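Local coordinates for probable glucarate dehydratase (Mycobacterium smegmatis str. MC2 155, PDB 3VDG), which probably dehydrates glucarate as a metal-dependent lyase of the enolase superfamily, at residues Phe169-Phe174 against Arg202-Glu207; Asp206-Ser211 against His372-His377; Thr127-Val132 against Cys294-Asp299; Pro288-Met293 against Val312-His317. One frame throughout, in Å; residues are numbered along the deposited sequence. Where two conformers were deposited one is given.

Contact 1: residues Phe169-Phe174 against Arg202-Glu207; sequences FSAYLF and RRMIDE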
loop_
_atom_site.group_PDB
_atom_site.type_symbol
_atom_site.label_atom_id
_atom_site.label_comp_id
_atom_site.label_asym_id
_atom_site.label_seq_id
_atom_site.Cartn_x
_atom_site.Cartn_y
_atom_site.Cartn_z
ATOM N N PHE A 169 14.153 -18.620 4.307
ATOM C CA PHE A 169 14.567 -17.998 5.548
ATOM C C PHE A 169 16.076 -18.143 5.722
ATOM O O PHE A 169 16.719 -18.979 5.068
ATOM C CB PHE A 169 13.862 -18.634 6.736
ATOM C CG PHE A 169 12.412 -18.263 6.845
ATOM C CD1 PHE A 169 11.997 -17.259 7.719
ATOM C CD2 PHE A 169 11.459 -18.916 6.071
ATOM C CE1 PHE A 169 10.650 -16.902 7.815
ATOM C CE2 PHE A 169 10.116 -18.574 6.169
ATOM C CZ PHE A 169 9.712 -17.565 7.035
ATOM N N SER A 170 16.637 -17.325 6.606
ATOM C CA SER A 170 18.075 -17.393 6.893
ATOM C C SER A 170 18.347 -18.156 8.187
ATOM O O SER A 170 17.451 -18.342 9.011
ATOM C CB SER A 170 18.665 -15.990 6.995
ATOM O OG SER A 170 18.023 -15.273 8.030
ATOM N N ALA A 171 19.589 -18.611 8.339
ATOM C CA ALA A 171 20.088 -19.192 9.584
ATOM C C ALA A 171 20.503 -18.008 10.470
ATOM O O ALA A 171 21.382 -17.230 10.093
ATOM C CB ALA A 171 21.320 -20.044 9.268
ATOM N N TYR A 172 19.869 -17.862 11.629
ATOM C CA TYR A 172 20.114 -16.715 12.498
ATOM C C TYR A 172 21.085 -17.148 13.612
ATOM O O TYR A 172 20.667 -17.735 14.600
ATOM C CB TYR A 172 18.780 -16.239 13.104
ATOM C CG TYR A 172 18.768 -14.789 13.566
ATOM C CD1 TYR A 172 19.943 -14.147 13.960
ATOM C CD2 TYR A 172 17.575 -14.069 13.626
ATOM C CE1 TYR A 172 19.936 -12.827 14.388
ATOM C CE2 TYR A 172 17.559 -12.744 14.051
ATOM C CZ TYR A 172 18.738 -12.132 14.434
ATOM O OH TYR A 172 18.728 -10.822 14.853
ATOM N N LEU A 173 22.382 -16.882 13.417
ATOM C CA LEU A 173 23.447 -17.312 14.332
ATOM C C LEU A 173 23.701 -16.285 15.456
ATOM O O LEU A 173 23.628 -15.079 15.226
ATOM C CB LEU A 173 24.759 -17.505 13.533
ATOM C CG LEU A 173 24.679 -18.375 12.274
ATOM C CD1 LEU A 173 26.061 -18.638 11.672
ATOM C CD2 LEU A 173 23.972 -19.701 12.560
ATOM N N PHE A 174 24.016 -16.784 16.653
ATOM C CA PHE A 174 24.311 -15.944 17.811
ATOM C C PHE A 174 25.535 -16.503 18.543
ATOM O O PHE A 174 25.683 -17.709 18.701
ATOM C CB PHE A 174 23.174 -16.026 18.828
ATOM C CG PHE A 174 21.935 -15.254 18.450
ATOM C CD1 PHE A 174 20.999 -15.799 17.573
ATOM C CD2 PHE A 174 21.679 -14.017 19.019
ATOM C CE1 PHE A 174 19.844 -15.108 17.254
ATOM C CE2 PHE A 174 20.518 -13.314 18.709
ATOM C CZ PHE A 174 19.598 -13.868 17.819
ATOM N N ARG A 202 26.662 -25.159 10.958
ATOM C CA ARG A 202 26.552 -26.503 10.386
ATOM C C ARG A 202 25.370 -27.259 10.974
ATOM O O ARG A 202 24.602 -27.903 10.246
ATOM C CB ARG A 202 27.832 -27.300 10.625
ATOM C CG ARG A 202 29.009 -26.869 9.786
ATOM C CD ARG A 202 30.172 -27.821 10.016
ATOM N NE ARG A 202 31.452 -27.241 9.625
ATOM C CZ ARG A 202 31.817 -27.042 8.366
ATOM N NH1 ARG A 202 30.990 -27.365 7.379
ATOM N NH2 ARG A 202 32.999 -26.517 8.091
ATOM N N ARG A 203 25.221 -27.188 12.294
ATOM C CA ARG A 203 24.145 -27.886 12.967
ATOM C C ARG A 203 22.800 -27.347 12.485
ATOM O O ARG A 203 21.891 -28.104 12.176
ATOM C CB ARG A 203 24.277 -27.726 14.482
ATOM C CG ARG A 203 23.329 -28.592 15.301
ATOM C CD ARG A 203 23.666 -28.521 16.789
ATOM N NE ARG A 203 22.941 -29.518 17.582
ATOM C CZ ARG A 203 21.777 -29.300 18.199
ATOM N NH1 ARG A 203 21.183 -28.118 18.129
ATOM N NH2 ARG A 203 21.200 -30.267 18.895
ATOM N N MET A 204 22.680 -26.025 12.412
ATOM C CA MET A 204 21.408 -25.394 12.038
ATOM C C MET A 204 21.059 -25.651 10.569
ATOM O O MET A 204 19.918 -25.977 10.222
ATOM C CB MET A 204 21.479 -23.892 12.313
ATOM C CG MET A 204 20.128 -23.216 12.416
ATOM S SD MET A 204 20.310 -21.416 12.611
ATOM C CE MET A 204 20.769 -21.315 14.330
ATOM N N ILE A 205 22.046 -25.524 9.700
ATOM C CA ILE A 205 21.813 -25.716 8.280
ATOM C C ILE A 205 21.584 -27.183 7.876
ATOM O O ILE A 205 20.818 -27.459 6.951
ATOM C CB ILE A 205 22.940 -25.093 7.457
ATOM C CG1 ILE A 205 22.855 -23.554 7.557
ATOM C CG2 ILE A 205 22.856 -25.547 6.010
ATOM C CD1 ILE A 205 24.115 -22.839 7.135
ATOM N N ASP A 206 22.229 -28.121 8.567
ATOM C CA ASP A 206 21.918 -29.553 8.395
ATOM C C ASP A 206 20.457 -29.819 8.720
ATOM O O ASP A 206 19.811 -30.616 8.063
ATOM C CB ASP A 206 22.777 -30.425 9.317
ATOM C CG ASP A 206 24.212 -30.555 8.830
ATOM O OD1 ASP A 206 24.483 -30.127 7.694
ATOM O OD2 ASP A 206 25.067 -31.077 9.582
ATOM N N GLU A 207 19.948 -29.173 9.761
ATOM C CA GLU A 207 18.590 -29.431 10.214
ATOM C C GLU A 207 17.536 -28.696 9.347
ATOM O O GLU A 207 16.519 -29.277 8.987
ATOM C CB GLU A 207 18.480 -29.098 11.708
ATOM C CG GLU A 207 17.083 -28.957 12.288
ATOM C CD GLU A 207 16.422 -30.280 12.603
ATOM O OE1 GLU A 207 16.988 -31.339 12.255
ATOM O OE2 GLU A 207 15.325 -30.252 13.200
#
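Met-204 of helix 194-208 packs on Ala-171 and Leu-173 of strand 166-174 in a buried, apolar contact between a barrel strand and the helix that follows it. The two short segments run nearly antiparallel, at 160°, and their axes come within 9.1 Å. No hydrogen bond crosses between them. Ala-171 has its CB directed at the helix, and this methyl meets Met-204 SD at 3.8 Å. Ile-205 comes in from the next helix position and brings its CG1 to 4.2 Å from Ala-171 CB. The Met-204 side chain leaves with CG anti to the backbone N (chi1 -160°), runs extended to the sulfur, then bends at chi3 (-77°). This bend lays the terminal methyl along the strand. There Met-204 CE is 4.0 Å from Leu-173 CD2 and 3.6 Å from Tyr-172 O. That carbonyl oxygen also accepts a hydrogen bond from Trp-375 NE1, so the methyl sits beside a polar atom that already has a partner. The Tyr-172 CB points away from the helix, and its hydroxyl is hydrogen-bonded to Lys-216. Neighbouring residues in the strand therefore serve two sides: Ala-171 the helix layer, Tyr-172 the interior of the barrel. Strand 213-216 follows and pairs beside strand 166-174, which completes a beta-alpha-beta unit of the kind that builds the enolase-type barrel.

Contact 2: residues Asp206-Ser211 against His372-His377; sequences DEYGFS and HWPWRH. With ACT (acetate ion), chain E.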
loop_
_atom_site.group_PDB
_atom_site.type_symbol
_atom_site.label_atom_id
_atom_site.label_comp_id
_atom_site.label_asym_id
_atom_site.label_seq_id
_atom_site.Cartn_x
_atom_site.Cartn_y
_atom_site.Cartn_z
ATOM N N ASP A 206 22.229 -28.121 8.567
ATOM C CA ASP A 206 21.918 -29.553 8.395
ATOM C C ASP A 206 20.457 -29.819 8.720
ATOM O O ASP A 206 19.811 -30.616 8.063
ATOM C CB ASP A 206 22.777 -30.425 9.317
ATOM C CG ASP A 206 24.212 -30.555 8.830
ATOM O OD1 ASP A 206 24.483 -30.127 7.694
ATOM O OD2 ASP A 206 25.067 -31.077 9.582
ATOM N N GLU A 207 19.948 -29.173 9.761
ATOM C CA GLU A 207 18.590 -29.431 10.214
ATOM C C GLU A 207 17.536 -28.696 9.347
ATOM O O GLU A 207 16.519 -29.277 8.987
ATOM C CB GLU A 207 18.480 -29.098 11.708
ATOM C CG GLU A 207 17.083 -28.957 12.288
ATOM C CD GLU A 207 16.422 -30.280 12.603
ATOM O OE1 GLU A 207 16.988 -31.339 12.255
ATOM O OE2 GLU A 207 15.325 -30.252 13.200
ATOM N N TYR A 208 17.802 -27.450 8.964
ATOM C CA TYR A 208 16.786 -26.619 8.298
ATOM C C TYR A 208 17.002 -26.353 6.818
ATOM O O TYR A 208 16.052 -26.081 6.093
ATOM C CB TYR A 208 16.615 -25.290 9.050
ATOM C CG TYR A 208 15.989 -25.500 10.411
ATOM C CD1 TYR A 208 14.614 -25.543 10.557
ATOM C CD2 TYR A 208 16.770 -25.683 11.537
ATOM C CE1 TYR A 208 14.025 -25.758 11.789
ATOM C CE2 TYR A 208 16.182 -25.899 12.784
ATOM C CZ TYR A 208 14.810 -25.925 12.896
ATOM O OH TYR A 208 14.210 -26.129 14.122
ATOM N N GLY A 209 18.247 -26.409 6.359
ATOM C CA GLY A 209 18.533 -26.195 4.942
ATOM C C GLY A 209 18.645 -24.735 4.530
ATOM O O GLY A 209 18.656 -24.438 3.337
ATOM N N PHE A 210 18.751 -23.821 5.504
ATOM C CA PHE A 210 18.827 -22.387 5.200
ATOM C C PHE A 210 19.910 -22.103 4.166
ATOM O O PHE A 210 20.998 -22.654 4.242
ATOM C CB PHE A 210 19.097 -21.566 6.469
ATOM C CG PHE A 210 18.053 -21.714 7.531
ATOM C CD1 PHE A 210 16.712 -21.464 7.253
ATOM C CD2 PHE A 210 18.413 -22.047 8.837
ATOM C CE1 PHE A 210 15.749 -21.578 8.244
ATOM C CE2 PHE A 210 17.459 -22.165 9.828
ATOM C CZ PHE A 210 16.122 -21.929 9.538
ATOM N N SER A 211 19.614 -21.212 3.227
ATOM C CA SER A 211 20.492 -20.862 2.108
ATOM C C SER A 211 21.201 -19.527 2.293
ATOM O O SER A 211 21.953 -19.111 1.415
ATOM C CB SER A 211 19.656 -20.731 0.834
ATOM O OG SER A 211 18.826 -19.575 0.921
ATOM N N HIS A 372 13.766 -16.692 14.258
ATOM C CA HIS A 372 14.392 -17.272 15.451
ATOM C C HIS A 372 13.950 -18.700 15.619
ATOM O O HIS A 372 14.243 -19.337 16.624
ATOM C CB HIS A 372 13.968 -16.489 16.687
ATOM C CG HIS A 372 14.653 -15.154 16.834
ATOM N ND1 HIS A 372 14.458 -14.138 15.969
ATOM C CD2 HIS A 372 15.557 -14.694 17.786
ATOM C CE1 HIS A 372 15.191 -13.073 16.355
ATOM N NE2 HIS A 372 15.862 -13.415 17.467
ATOM N N TRP A 373 13.249 -19.237 14.624
ATOM C CA TRP A 373 12.693 -20.605 14.742
ATOM C C TRP A 373 13.579 -21.701 15.328
ATOM O O TRP A 373 13.130 -22.470 16.181
ATOM C CB TRP A 373 12.146 -21.071 13.400
ATOM C CG TRP A 373 11.104 -22.150 13.535
ATOM C CD1 TRP A 373 11.208 -23.489 13.170
ATOM C CD2 TRP A 373 9.742 -22.003 14.070
ATOM N NE1 TRP A 373 10.037 -24.164 13.444
ATOM C CE2 TRP A 373 9.117 -23.330 13.977
ATOM C CE3 TRP A 373 9.001 -20.940 14.583
ATOM C CZ2 TRP A 373 7.819 -23.559 14.388
ATOM C CZ3 TRP A 373 7.688 -21.193 15.004
ATOM C CH2 TRP A 373 7.115 -22.471 14.904
ATOM N N PRO A 374 14.827 -21.846 14.839
ATOM C CA PRO A 374 15.669 -22.943 15.342
ATOM C C PRO A 374 15.922 -22.875 16.847
ATOM O O PRO A 374 16.252 -23.883 17.463
ATOM C CB PRO A 374 16.987 -22.753 14.586
ATOM C CG PRO A 374 16.608 -21.995 13.349
ATOM C CD PRO A 374 15.501 -21.080 13.780
ATOM N N TRP A 375 15.757 -21.695 17.434
ATOM C CA TRP A 375 16.079 -21.505 18.837
ATOM C C TRP A 375 14.980 -21.894 19.766
ATOM O O TRP A 375 15.182 -21.908 20.976
ATOM C CB TRP A 375 16.485 -20.056 19.097
ATOM C CG TRP A 375 17.727 -19.703 18.313
ATOM C CD1 TRP A 375 17.848 -18.789 17.276
ATOM C CD2 TRP A 375 19.074 -20.268 18.490
ATOM N NE1 TRP A 375 19.147 -18.754 16.802
ATOM C CE2 TRP A 375 19.932 -19.612 17.508
ATOM C CE3 TRP A 375 19.631 -21.223 19.341
ATOM C CZ2 TRP A 375 21.280 -19.916 17.391
ATOM C CZ3 TRP A 375 20.991 -21.508 19.222
ATOM C CH2 TRP A 375 21.795 -20.873 18.270
ATOM N N ARG A 376 13.796 -22.192 19.246
ATOM C CA ARG A 376 12.725 -22.657 20.144
ATOM C C ARG A 376 12.371 -24.101 19.821
ATOM O O ARG A 376 12.832 -24.631 18.799
ATOM C CB ARG A 376 11.507 -21.704 20.192
ATOM C CG ARG A 376 10.949 -21.214 18.843
ATOM C CD ARG A 376 9.939 -22.171 18.227
ATOM N NE ARG A 376 10.591 -23.173 17.387
ATOM C CZ ARG A 376 10.113 -24.391 17.185
ATOM N NH1 ARG A 376 8.970 -24.764 17.750
ATOM N NH2 ARG A 376 10.777 -25.235 16.414
ATOM N N HIS A 377 11.615 -24.758 20.703
ATOM C CA HIS A 377 11.188 -26.146 20.448
ATOM C C HIS A 377 9.797 -26.386 20.984
ATOM O O HIS A 377 9.398 -27.528 21.194
ATOM C CB HIS A 377 12.165 -27.140 21.063
ATOM C CG HIS A 377 12.320 -26.977 22.552
ATOM N ND1 HIS A 377 13.283 -26.206 23.101
ATOM C CD2 HIS A 377 11.563 -27.478 23.613
ATOM C CE1 HIS A 377 13.155 -26.218 24.445
ATOM N NE2 HIS A 377 12.106 -27.000 24.756
HETATM C C ACT E . 17.868 -10.589 19.427
HETATM O O ACT E . 17.030 -11.514 19.254
HETATM O OXT ACT E . 18.582 -10.548 20.452
HETATM C CH3 ACT E . 18.032 -9.501 18.401
HETATM O O HOH W 1 16.076 -26.287 16.284
#
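Tyr-208 places its CG anti to its own carbonyl carbon (chi1 -68°), which carries the ring out to Pro-374. Trp-373 instead has CG anti to the backbone N (chi1 -157°), and its indole edge reaches Tyr-208, with Trp-373 CD1 3.9 Å from Tyr-208 CE1. Pro-374 CG lies over one face of the tyrosine ring in a CH-pi contact, 4.3 Å from the centroid. Pro-374 CG also touches the edge of the Phe-210 ring, 3.6 Å from Phe-210 CE2. One proline thus fills the angle between two aromatic rings. These rings flank Gly-209, whose positive phi ends helix 194-208 of the barrel. The opposing residues 373-375 form a 3-10 turn in the loop before strand 388-389. A water bridges the segments, 2.9 Å from Tyr-208 OH and 2.7 Å from Pro-374 O, to which it donates. Arg-376 NE donates almost straight (177°) to Trp-373 O, which also accepts from Arg-376 N. The guanidinium is folded back over the face of the Trp-373 indole.

Contact 3: residues Thr127-Val132 against Cys294-Asp299; sequences TSASVV and CVVAFD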
loop_
_atom_site.group_PDB
_atom_site.type_symbol
_atom_site.label_atom_id
_atom_site.label_comp_id
_atom_site.label_asym_id
_atom_site.label_seq_id
_atom_site.Cartn_x
_atom_site.Cartn_y
_atom_site.Cartn_z
ATOM N N THR A 127 13.250 1.478 20.085
ATOM C CA THR A 127 12.352 2.322 20.875
ATOM C C THR A 127 11.518 3.360 20.091
ATOM O O THR A 127 10.825 4.172 20.695
ATOM C CB THR A 127 13.102 3.021 22.043
ATOM O OG1 THR A 127 14.017 4.003 21.531
ATOM C CG2 THR A 127 13.866 1.997 22.895
ATOM N N SER A 128 11.549 3.339 18.764
ATOM C CA SER A 128 10.826 4.363 18.017
ATOM C C SER A 128 9.627 3.850 17.207
ATOM O O SER A 128 9.098 4.568 16.364
ATOM C CB SER A 128 11.786 5.169 17.126
ATOM O OG SER A 128 12.520 4.338 16.239
ATOM N N ALA A 129 9.182 2.618 17.466
ATOM C CA ALA A 129 8.036 2.079 16.704
ATOM C C ALA A 129 6.703 2.639 17.209
ATOM O O ALA A 129 6.577 2.996 18.379
ATOM C CB ALA A 129 8.026 0.554 16.714
ATOM N N SER A 130 5.723 2.735 16.318
ATOM C CA SER A 130 4.390 3.240 16.661
ATOM C C SER A 130 3.719 2.337 17.689
ATOM O O SER A 130 3.718 1.102 17.548
ATOM C CB SER A 130 3.520 3.321 15.401
ATOM O OG SER A 130 2.127 3.282 15.700
ATOM N N VAL A 131 3.174 2.935 18.744
ATOM C CA VAL A 131 2.450 2.148 19.737
ATOM C C VAL A 131 1.134 1.626 19.156
ATOM O O VAL A 131 0.763 0.479 19.394
ATOM C CB VAL A 131 2.155 2.946 21.018
ATOM C CG1 VAL A 131 1.242 2.134 21.934
ATOM C CG2 VAL A 131 3.458 3.268 21.738
ATOM N N VAL A 132 0.437 2.457 18.390
ATOM C CA VAL A 132 -0.829 2.046 17.801
ATOM C C VAL A 132 -0.591 0.846 16.877
ATOM O O VAL A 132 -1.307 -0.158 16.920
ATOM C CB VAL A 132 -1.495 3.198 17.041
ATOM C CG1 VAL A 132 -2.651 2.691 16.188
ATOM C CG2 VAL A 132 -1.994 4.246 18.036
ATOM N N CYS A 294 16.622 2.240 12.777
ATOM C CA CYS A 294 16.388 3.665 12.519
ATOM C C CYS A 294 15.220 3.913 11.569
ATOM O O CYS A 294 14.834 5.058 11.353
ATOM C CB CYS A 294 17.673 4.387 12.066
ATOM S SG CYS A 294 18.390 3.735 10.553
ATOM N N VAL A 295 14.656 2.841 11.009
ATOM C CA VAL A 295 13.387 2.921 10.272
ATOM C C VAL A 295 12.447 1.796 10.758
ATOM O O VAL A 295 12.539 0.651 10.287
ATOM C CB VAL A 295 13.588 2.785 8.741
ATOM C CG1 VAL A 295 12.249 2.934 8.018
ATOM C CG2 VAL A 295 14.549 3.845 8.223
ATOM N N VAL A 296 11.561 2.127 11.691
ATOM C CA VAL A 296 10.670 1.148 12.315
ATOM C C VAL A 296 9.228 1.653 12.346
ATOM O O VAL A 296 8.337 1.015 12.939
ATOM C CB VAL A 296 11.133 0.773 13.755
ATOM C CG1 VAL A 296 12.474 0.043 13.722
ATOM C CG2 VAL A 296 11.213 2.009 14.637
ATOM N N ALA A 297 8.989 2.796 11.700
ATOM C CA ALA A 297 7.651 3.410 11.660
ATOM C C ALA A 297 7.522 4.238 10.385
ATOM O O ALA A 297 8.522 4.755 9.877
ATOM C CB ALA A 297 7.421 4.295 12.881
ATOM N N PHE A 298 6.302 4.375 9.870
ATOM C CA PHE A 298 6.121 5.120 8.624
ATOM C C PHE A 298 6.674 6.545 8.703
ATOM O O PHE A 298 7.251 7.036 7.738
ATOM C CB PHE A 298 4.649 5.126 8.169
ATOM C CG PHE A 298 4.168 3.768 7.697
ATOM C CD1 PHE A 298 4.455 3.322 6.409
ATOM C CD2 PHE A 298 3.478 2.932 8.555
ATOM C CE1 PHE A 298 4.045 2.072 5.978
ATOM C CE2 PHE A 298 3.048 1.682 8.127
ATOM C CZ PHE A 298 3.335 1.249 6.840
ATOM N N ASP A 299 6.505 7.226 9.833
ATOM C CA ASP A 299 6.966 8.629 9.856
ATOM C C ASP A 299 8.487 8.813 9.838
ATOM O O ASP A 299 8.987 9.934 9.743
ATOM C CB ASP A 299 6.297 9.454 10.965
ATOM C CG ASP A 299 6.625 8.961 12.351
ATOM O OD1 ASP A 299 5.832 9.253 13.270
ATOM O OD2 ASP A 299 7.663 8.288 12.525
HETATM O O HOH W 2 5.905 1.415 13.748
#
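The loop that follows barrel strand 289-291 meets the lead-in to helix 131-151 here, with Val-296 and Ala-297 facing Ser-128, Ala-129 and Ser-130. The backbones come close: the CA atoms of Ala-129 and Val-296 are 5.2 Å apart. Val-296 CG2 does most of the touching. It stands between its own backbone N and carbonyl carbon, with CG1 beside the N (chi1 -66°). From there Val-296 CG2 reaches Ala-129 N at 3.5 Å and Ala-129 CB at 4.1 Å. Ser-128 OG also lies against this methyl, but the serine has two conformers, so the detail is doubtful. Ala-297 CB meets backbone rather than side chains, 3.9 Å from Ser-128 O and 4.1 Å from Ser-130 N. No direct hydrogen bond crosses, but a water joins the segments. It accepts from Ser-130 N at 2.9 Å and donates to Val-296 O at 2.6 Å. Ser-130 is the N-cap of helix 131-151: its OG is hydrogen-bonded to Asp-133 N, within the first turn, and also to Asp-114. The backbone N of the capping residue is thus tied through water to the barrel loop, while its side chain serves the helix. Tyr-319 of helix 317-320 packs on both Ala-129 and Val-296. Further along the loop, Phe-298 packs on Thr-335 of the second subunit.

Contact 4: residues Pro288-Met293 against Val312-His317; sequences PLATNM and VVLSDH. With NA (sodium ion), chain C; FMT (formic acid), chain B.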
loop_
_atom_site.group_PDB
_atom_site.type_symbol
_atom_site.label_atom_id
_atom_site.label_comp_id
_atom_site.label_asym_id
_atom_site.label_seq_id
_atom_site.Cartn_x
_atom_site.Cartn_y
_atom_site.Cartn_z
ATOM N N PRO A 288 25.131 -2.714 0.559
ATOM C CA PRO A 288 23.990 -1.933 1.040
ATOM C C PRO A 288 23.890 -1.996 2.569
ATOM O O PRO A 288 24.228 -3.032 3.154
ATOM C CB PRO A 288 22.771 -2.678 0.443
ATOM C CG PRO A 288 23.309 -3.575 -0.610
ATOM C CD PRO A 288 24.731 -3.878 -0.253
ATOM N N LEU A 289 23.439 -0.907 3.202
ATOM C CA LEU A 289 23.102 -0.940 4.620
ATOM C C LEU A 289 21.623 -1.255 4.767
ATOM O O LEU A 289 20.795 -0.744 4.006
ATOM C CB LEU A 289 23.367 0.416 5.288
ATOM C CG LEU A 289 24.831 0.884 5.288
ATOM C CD1 LEU A 289 24.962 2.013 6.309
ATOM C CD2 LEU A 289 25.739 -0.291 5.650
ATOM N N ALA A 290 21.307 -2.084 5.753
ATOM C CA ALA A 290 19.931 -2.430 6.088
ATOM C C ALA A 290 19.626 -1.946 7.494
ATOM O O ALA A 290 20.538 -1.714 8.283
ATOM C CB ALA A 290 19.754 -3.937 6.020
ATOM N N THR A 291 18.345 -1.801 7.824
ATOM C CA THR A 291 17.995 -1.416 9.175
ATOM C C THR A 291 16.684 -2.034 9.665
ATOM O O THR A 291 15.762 -2.263 8.881
ATOM C CB THR A 291 17.850 0.100 9.294
ATOM O OG1 THR A 291 17.680 0.436 10.682
ATOM C CG2 THR A 291 16.618 0.561 8.527
ATOM N N ASN A 292 16.626 -2.306 10.969
ATOM C CA ASN A 292 15.362 -2.400 11.697
ATOM C C ASN A 292 15.473 -1.626 12.993
ATOM O O ASN A 292 14.911 -2.028 14.012
ATOM C CB ASN A 292 15.007 -3.840 12.034
ATOM C CG ASN A 292 16.150 -4.574 12.712
ATOM O OD1 ASN A 292 16.776 -5.439 12.108
ATOM N ND2 ASN A 292 16.426 -4.234 13.967
ATOM N N MET A 293 16.226 -0.538 12.975
ATOM C CA MET A 293 16.374 0.259 14.172
ATOM C C MET A 293 16.116 1.718 13.887
ATOM O O MET A 293 15.449 2.374 14.656
ATOM C CB MET A 293 17.759 0.073 14.810
ATOM C CG MET A 293 17.963 -1.295 15.429
ATOM S SD MET A 293 19.648 -1.500 16.075
ATOM C CE MET A 293 19.491 -0.558 17.591
ATOM N N VAL A 312 18.288 -0.830 2.382
ATOM C CA VAL A 312 17.392 -1.986 2.604
ATOM C C VAL A 312 16.606 -1.775 3.907
ATOM O O VAL A 312 17.187 -1.405 4.926
ATOM C CB VAL A 312 18.189 -3.307 2.717
ATOM C CG1 VAL A 312 17.263 -4.462 3.056
ATOM C CG2 VAL A 312 18.984 -3.619 1.438
ATOM N N VAL A 313 15.288 -1.974 3.883
ATOM C CA VAL A 313 14.485 -1.851 5.115
ATOM C C VAL A 313 14.019 -3.255 5.515
ATOM O O VAL A 313 13.597 -4.046 4.669
ATOM C CB VAL A 313 13.256 -0.931 4.920
ATOM C CG1 VAL A 313 12.407 -0.890 6.196
ATOM C CG2 VAL A 313 13.710 0.483 4.568
ATOM N N LEU A 314 14.135 -3.603 6.783
ATOM C CA LEU A 314 13.624 -4.897 7.212
ATOM C C LEU A 314 12.193 -4.750 7.664
ATOM O O LEU A 314 11.920 -4.038 8.606
ATOM C CB LEU A 314 14.473 -5.507 8.322
ATOM C CG LEU A 314 15.636 -6.418 7.930
ATOM C CD1 LEU A 314 16.694 -5.649 7.172
ATOM C CD2 LEU A 314 16.252 -7.077 9.160
ATOM N N SER A 315 11.261 -5.388 6.956
ATOM C CA SER A 315 9.869 -5.317 7.386
ATOM C C SER A 315 9.697 -6.108 8.686
ATOM O O SER A 315 10.493 -6.991 9.000
ATOM C CB SER A 315 8.952 -5.915 6.320
ATOM O OG SER A 315 9.262 -7.304 6.134
ATOM N N ASP A 316 8.639 -5.808 9.424
ATOM C CA ASP A 316 8.233 -6.634 10.558
ATOM C C ASP A 316 6.780 -6.305 10.866
ATOM O O ASP A 316 6.485 -5.225 11.393
ATOM C CB ASP A 316 9.109 -6.351 11.789
ATOM C CG ASP A 316 8.811 -7.293 12.933
ATOM O OD1 ASP A 316 7.637 -7.720 13.041
ATOM O OD2 ASP A 316 9.734 -7.600 13.728
ATOM N N HIS A 317 5.863 -7.217 10.542
ATOM C CA HIS A 317 4.435 -6.886 10.690
ATOM C C HIS A 317 4.035 -6.672 12.121
ATOM O O HIS A 317 2.990 -6.086 12.389
ATOM C CB HIS A 317 3.531 -7.938 10.035
ATOM C CG HIS A 317 3.426 -9.233 10.797
ATOM N ND1 HIS A 317 4.259 -10.266 10.588
ATOM C CD2 HIS A 317 2.504 -9.657 11.765
ATOM C CE1 HIS A 317 3.914 -11.282 11.391
ATOM N NE2 HIS A 317 2.839 -10.900 12.115
HETATM NA NA NA C . 18.680 -6.462 12.500
HETATM C C FMT B . 17.230 -7.150 16.970
HETATM O O1 FMT B . 17.786 -6.692 15.977
HETATM O O2 FMT B . 15.902 -7.056 17.103
HETATM O O HOH W 3 19.443 -4.586 13.724
HETATM O O HOH W 4 17.694 -8.017 13.867
#
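Asn-292 CB lies against Leu-314 CB, 4.1 Å away, where the strand ends and the metal site begins. From CB the side chain turns, and a chi1 of 51° tucks CG over the main chain. Asn-292 OD1 binds the sodium ion at 2.2 Å, and Leu-314 CD2 lies 3.4 Å from this oxygen. The other branch, ND2, makes weak hydrogen bonds, one to a sodium-bound water and one to formate O1. Behind Asn-292 the strands 289-291 and 312-315 pair in parallel. Val-312 N donates to Leu-289 O at 3.0 Å, Thr-291 N to Val-312 O at 3.1 Å, and Leu-314 N to Thr-291 O at 3.0 Å. On one face of the sheet Ala-290 CB meets both Val-312 CB and Leu-314 CD1, each at 3.7 Å. Thr-291 OG1 accepts from Met-293 N in an ST turn, and Asp-270 is a further partner of this hydroxyl. Glu-269, from the adjacent strand 267-269, and Asp-244, from strand 241-244 beyond it, complete the protein ligands of the sodium. Three such carboxylate or amide ligands at strand ends are characteristic of the enolase-superfamily barrel, whose site normally takes magnesium.

In the fold
All four contacts involve the barrel. Contacts 1 and 2 adjoin, with centres 5 Å apart. They share Asp-206 and Glu-207 of helix 194-208, and Tyr-172 O and Trp-375 NE1 join them. Contact 4 reaches the same sheet as contact 1, about 21 Å away between centres. Contact 3 lies on the other side of the chain's centre from contacts 1 and 2, about 29 Å from each between centres, but touches contact 4, their centres 12 Å apart. Along the chain, contact 1 closes before contact 4 opens, while contact 2 spans contact 4. Contact 3 crosses contacts 2 and 4, tying helix 131-151, which precedes the barrel strands, to the loop beyond the metal ligand Asn-292.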